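Side-chain contacts in proteasome activator protein PA26 (Trypanosoma brucei, PDB 1YAR), which activates the 20S proteasome, probably by docking on its end as a heptameric ring and opening the gated entrance pore: residues O[28-33]-O[92-97]; O[49-54]-O[70-75]. One frame throughout, in Å; residues are numbered along the deposited sequence. Where two conformers were deposited one is given.

Interaction 1 of 2, residues O[28-33]-O[92-97]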
# COMPACT_ATOMS: atom_id res chain seq x y z
N PHE O 28 -79.20 -6.61 -63.28
CA PHE O 28 -79.95 -5.65 -62.46
C PHE O 28 -81.34 -5.38 -63.02
O PHE O 28 -82.31 -5.31 -62.28
CB PHE O 28 -79.19 -4.33 -62.27
CG PHE O 28 -79.89 -3.34 -61.37
CD1 PHE O 28 -80.20 -3.68 -60.05
CD2 PHE O 28 -80.24 -2.07 -61.83
CE1 PHE O 28 -80.87 -2.79 -59.20
CE2 PHE O 28 -80.89 -1.15 -60.99
CZ PHE O 28 -81.21 -1.51 -59.66
N ALA O 29 -81.44 -5.25 -64.34
CA ALA O 29 -82.74 -5.03 -64.98
C ALA O 29 -83.74 -6.16 -64.66
O ALA O 29 -84.94 -5.92 -64.51
CB ALA O 29 -82.57 -4.87 -66.49
N VAL O 30 -83.24 -7.40 -64.59
CA VAL O 30 -84.08 -8.54 -64.24
C VAL O 30 -84.58 -8.38 -62.80
O VAL O 30 -85.78 -8.52 -62.52
CB VAL O 30 -83.33 -9.90 -64.42
CG1 VAL O 30 -84.12 -11.05 -63.79
CG2 VAL O 30 -83.08 -10.20 -65.91
N ILE O 31 -83.65 -8.09 -61.90
CA ILE O 31 -83.98 -7.94 -60.48
C ILE O 31 -85.01 -6.82 -60.27
O ILE O 31 -85.92 -6.94 -59.46
CB ILE O 31 -82.70 -7.71 -59.63
CG1 ILE O 31 -81.76 -8.94 -59.69
CG2 ILE O 31 -83.06 -7.33 -58.19
CD1 ILE O 31 -82.33 -10.23 -59.00
N GLU O 32 -84.85 -5.72 -61.01
CA GLU O 32 -85.84 -4.65 -60.94
C GLU O 32 -87.23 -5.13 -61.37
O GLU O 32 -88.22 -4.80 -60.73
CB GLU O 32 -85.43 -3.48 -61.81
CG GLU O 32 -84.21 -2.73 -61.32
CD GLU O 32 -83.97 -1.49 -62.15
OE1 GLU O 32 -83.63 -1.62 -63.36
OE2 GLU O 32 -84.11 -0.39 -61.57
N GLU O 33 -87.28 -5.88 -62.46
CA GLU O 33 -88.53 -6.47 -62.97
C GLU O 33 -89.15 -7.45 -61.97
O GLU O 33 -90.35 -7.41 -61.72
CB GLU O 33 -88.29 -7.13 -64.34
CG GLU O 33 -89.49 -7.89 -64.94
CD GLU O 33 -90.75 -7.05 -65.09
OE1 GLU O 33 -90.66 -5.80 -65.21
OE2 GLU O 33 -91.85 -7.66 -65.08
N GLU O 92 -81.75 -17.10 -66.46
CA GLU O 92 -80.62 -17.47 -67.31
C GLU O 92 -79.76 -16.26 -67.69
O GLU O 92 -78.55 -16.40 -67.85
CB GLU O 92 -81.10 -18.20 -68.56
CG GLU O 92 -81.68 -19.59 -68.28
CD GLU O 92 -80.63 -20.65 -67.98
OE1 GLU O 92 -79.43 -20.43 -68.24
OE2 GLU O 92 -81.01 -21.72 -67.47
N THR O 93 -80.39 -15.09 -67.81
CA THR O 93 -79.65 -13.84 -67.99
C THR O 93 -78.74 -13.59 -66.79
O THR O 93 -77.55 -13.29 -66.97
CB THR O 93 -80.64 -12.68 -68.21
OG1 THR O 93 -81.33 -12.92 -69.44
CG2 THR O 93 -79.91 -11.35 -68.40
N ILE O 94 -79.27 -13.72 -65.58
CA ILE O 94 -78.43 -13.50 -64.39
C ILE O 94 -77.31 -14.53 -64.34
O ILE O 94 -76.17 -14.20 -64.05
CB ILE O 94 -79.22 -13.50 -63.08
CG1 ILE O 94 -80.34 -12.45 -63.12
CG2 ILE O 94 -78.25 -13.21 -61.91
CD1 ILE O 94 -81.30 -12.50 -61.93
N ARG O 95 -77.68 -15.78 -64.62
CA ARG O 95 -76.76 -16.89 -64.63
C ARG O 95 -75.57 -16.56 -65.52
O ARG O 95 -74.42 -16.69 -65.11
CB ARG O 95 -77.50 -18.13 -65.14
CG ARG O 95 -76.90 -19.45 -64.78
CD ARG O 95 -77.97 -20.51 -64.48
NE ARG O 95 -77.63 -21.82 -65.03
CZ ARG O 95 -76.78 -22.68 -64.49
NH1 ARG O 95 -76.16 -22.37 -63.35
NH2 ARG O 95 -76.54 -23.84 -65.07
N THR O 96 -75.88 -16.10 -66.74
CA THR O 96 -74.87 -15.78 -67.76
C THR O 96 -73.94 -14.68 -67.27
O THR O 96 -72.74 -14.81 -67.40
CB THR O 96 -75.57 -15.35 -69.07
OG1 THR O 96 -76.23 -16.49 -69.62
CG2 THR O 96 -74.52 -14.99 -70.15
N VAL O 97 -74.51 -13.61 -66.71
CA VAL O 97 -73.72 -12.47 -66.22
C VAL O 97 -72.68 -12.94 -65.20
O VAL O 97 -71.49 -12.54 -65.23
CB VAL O 97 -74.64 -11.40 -65.61
CG1 VAL O 97 -73.85 -10.37 -64.80
CG2 VAL O 97 -75.49 -10.72 -66.69

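Interaction 2 of 2, residues O[49-54]-O[70-75]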
# COMPACT_ATOMS: atom_id res chain seq x y z
N ALA O 49 -106.27 -18.31 -59.08
CA ALA O 49 -106.31 -19.73 -58.69
C ALA O 49 -107.27 -19.95 -57.52
O ALA O 49 -108.07 -20.87 -57.56
CB ALA O 49 -104.89 -20.27 -58.34
N ALA O 50 -107.20 -19.09 -56.50
CA ALA O 50 -108.10 -19.20 -55.35
C ALA O 50 -109.57 -19.07 -55.76
O ALA O 50 -110.41 -19.83 -55.28
CB ALA O 50 -107.75 -18.19 -54.26
N GLU O 51 -109.85 -18.13 -56.65
CA GLU O 51 -111.19 -17.89 -57.17
C GLU O 51 -111.74 -19.16 -57.82
O GLU O 51 -112.83 -19.62 -57.48
CB GLU O 51 -111.15 -16.70 -58.15
CG GLU O 51 -112.34 -16.55 -59.08
CD GLU O 51 -112.25 -15.30 -59.94
OE1 GLU O 51 -112.84 -14.27 -59.52
OE2 GLU O 51 -111.57 -15.33 -61.00
N ALA O 52 -110.95 -19.74 -58.73
CA ALA O 52 -111.31 -20.98 -59.41
C ALA O 52 -111.49 -22.10 -58.39
O ALA O 52 -112.48 -22.82 -58.44
CB ALA O 52 -110.25 -21.34 -60.44
N HIS O 53 -110.56 -22.23 -57.44
CA HIS O 53 -110.67 -23.23 -56.38
C HIS O 53 -112.01 -23.13 -55.64
O HIS O 53 -112.66 -24.14 -55.38
CB HIS O 53 -109.52 -23.08 -55.37
CG HIS O 53 -109.38 -24.23 -54.44
ND1 HIS O 53 -109.73 -24.17 -53.10
CD2 HIS O 53 -108.96 -25.50 -54.65
CE1 HIS O 53 -109.52 -25.34 -52.53
NE2 HIS O 53 -109.05 -26.17 -53.45
N GLY O 54 -112.40 -21.90 -55.31
CA GLY O 54 -113.67 -21.64 -54.61
C GLY O 54 -114.86 -22.14 -55.40
O GLY O 54 -115.78 -22.74 -54.84
N PRO O 70 -112.59 -27.60 -68.15
CA PRO O 70 -112.97 -26.26 -67.68
C PRO O 70 -111.98 -25.18 -68.09
O PRO O 70 -110.83 -25.18 -67.63
CB PRO O 70 -112.99 -26.41 -66.16
CG PRO O 70 -112.73 -27.84 -65.88
CD PRO O 70 -112.10 -28.45 -67.06
N GLU O 71 -112.43 -24.27 -68.95
CA GLU O 71 -111.59 -23.22 -69.53
C GLU O 71 -110.96 -22.31 -68.47
O GLU O 71 -109.85 -21.82 -68.67
CB GLU O 71 -112.40 -22.34 -70.48
CG GLU O 71 -112.82 -22.98 -71.79
CD GLU O 71 -113.87 -22.15 -72.53
OE1 GLU O 71 -113.50 -21.15 -73.21
OE2 GLU O 71 -115.09 -22.49 -72.43
N GLN O 72 -111.69 -22.06 -67.39
CA GLN O 72 -111.18 -21.21 -66.32
C GLN O 72 -109.90 -21.81 -65.71
O GLN O 72 -108.94 -21.09 -65.42
CB GLN O 72 -112.23 -21.01 -65.23
CG GLN O 72 -111.83 -19.97 -64.17
CD GLN O 72 -112.76 -19.90 -62.98
OE1 GLN O 72 -113.68 -20.71 -62.84
NE2 GLN O 72 -112.53 -18.92 -62.10
N LEU O 73 -109.88 -23.13 -65.52
CA LEU O 73 -108.72 -23.78 -64.91
C LEU O 73 -107.56 -23.83 -65.90
O LEU O 73 -106.41 -23.58 -65.53
CB LEU O 73 -109.05 -25.20 -64.42
CG LEU O 73 -110.28 -25.55 -63.57
CD1 LEU O 73 -109.92 -26.79 -62.77
CD2 LEU O 73 -110.78 -24.47 -62.65
N LEU O 74 -107.87 -24.16 -67.15
CA LEU O 74 -106.90 -24.07 -68.24
C LEU O 74 -106.25 -22.68 -68.31
O LEU O 74 -105.03 -22.58 -68.43
CB LEU O 74 -107.54 -24.42 -69.60
CG LEU O 74 -108.34 -25.72 -69.73
CD1 LEU O 74 -109.11 -25.79 -71.06
CD2 LEU O 74 -107.43 -26.94 -69.56
N GLY O 75 -107.06 -21.62 -68.20
CA GLY O 75 -106.54 -20.25 -68.22
C GLY O 75 -105.56 -19.96 -67.09
O GLY O 75 -104.50 -19.36 -67.30
O HOH W 1 -110.23 -17.56 -61.85

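Interaction 1 of 2, residues O[28-33]-O[92-97]
E92 O is gripped twice in the helix turn that presents T93 and I94 to V30. T96 N gives the routine backbone bond. T96 OG1 adds a second one of 2.9 Å to the same E92 O. The hydroxyl comes in 28° off the carbonyl plane, and the two donors lie on opposite faces of that plane. This bond helps fix the T96 rotamer, and the same hydroxyl is hydrogen-bonded to T209 of a neighbouring subunit. Across the contact only carbon atoms meet. I94 is its centre. Its CG1 is anti to the carbonyl carbon and the chain then runs on extended (chi2 172°), which carries the terminal CD1 outward toward the other helix. There I94 CD1 meets V30 CG1 at 3.7 Å. It also meets I31 CD1 at 3.8 Å, methyl against methyl, with the two isoleucine side chains at about a right angle. The V30 side chain leaves its helix toward the partner, and its two methyls take different residues. Its CG1 branch takes I94, while V30 CG2 rests more loosely on T93 CB at 4.2 Å. The axes of the two segments approach to 9.7 Å, an ordinary spacing for packed helices, at 148°, so they run nearly antiparallel. The E92 carboxylate is hydrogen-bonded to T209 and H206 of the same neighbouring subunit. Within the chain, I94 also packs on I123 of helix 111-130. I31 touches I215 and Y218 of helix 183-226, so the contact between helices 24-57 and 71-99 is buried inside the helical bundle.

Interaction 2 of 2, residues O[49-54]-O[70-75]
Q72 reaches across from helix 71-99 and lays its amide end over A52, while E51 crosses it at about a right angle. The Q72 chain is fully stretched, with CG anti to the backbone N (chi1 -172°) and no bend beyond it. That shape brings Q72 NE2 to 3.6 Å from A52 CA and close to its methyl as well. These are packing contacts, since no direct hydrogen bond joins the two segments. The small A52 side chain probably lets the amide approach its CA. The E51 chain is also extended, and its end comes nearer the partner than its start; E51 CG passes 3.8 Å from Q72 NE2. Its carboxylate plane is turned 54° from the amide plane. One water bridges the two polar ends: it donates to E51 OE2 at 2.7 Å and accepts from Q72 NE2 at 2.7 Å. This bridge lies at the outer edge of the contact. The inner edge is apolar, where L73 CD2 meets A52 CB at 3.9 Å. Here two helices of the subunit's bundle pair nearly antiparallel, as in 11S (PA28) activators. Helix 71-99 has only just begun, with P70 at its N-cap position. L73 also packs on Y154 of helix 150-166 and D193 of helix 183-226, while A49 faces V200 on that last helix.

Interactions 1 and 2 join the same two helices, 24-57 and 71-99, which run antiparallel as a long pair. Their centres are 31 Å apart and their nearest atoms about 17 Å, so they do not touch. They lie on opposite sides of the chain's centre. Interaction 2 sits near the connection between the helices, and interaction 1 near their far ends. Interaction 1 is buried, interaction 2 only partly. Neither contains a ligand. Helix 71-99 ends just beyond interaction 1, and the loop that follows probably corresponds to the activation loop of 11S activators.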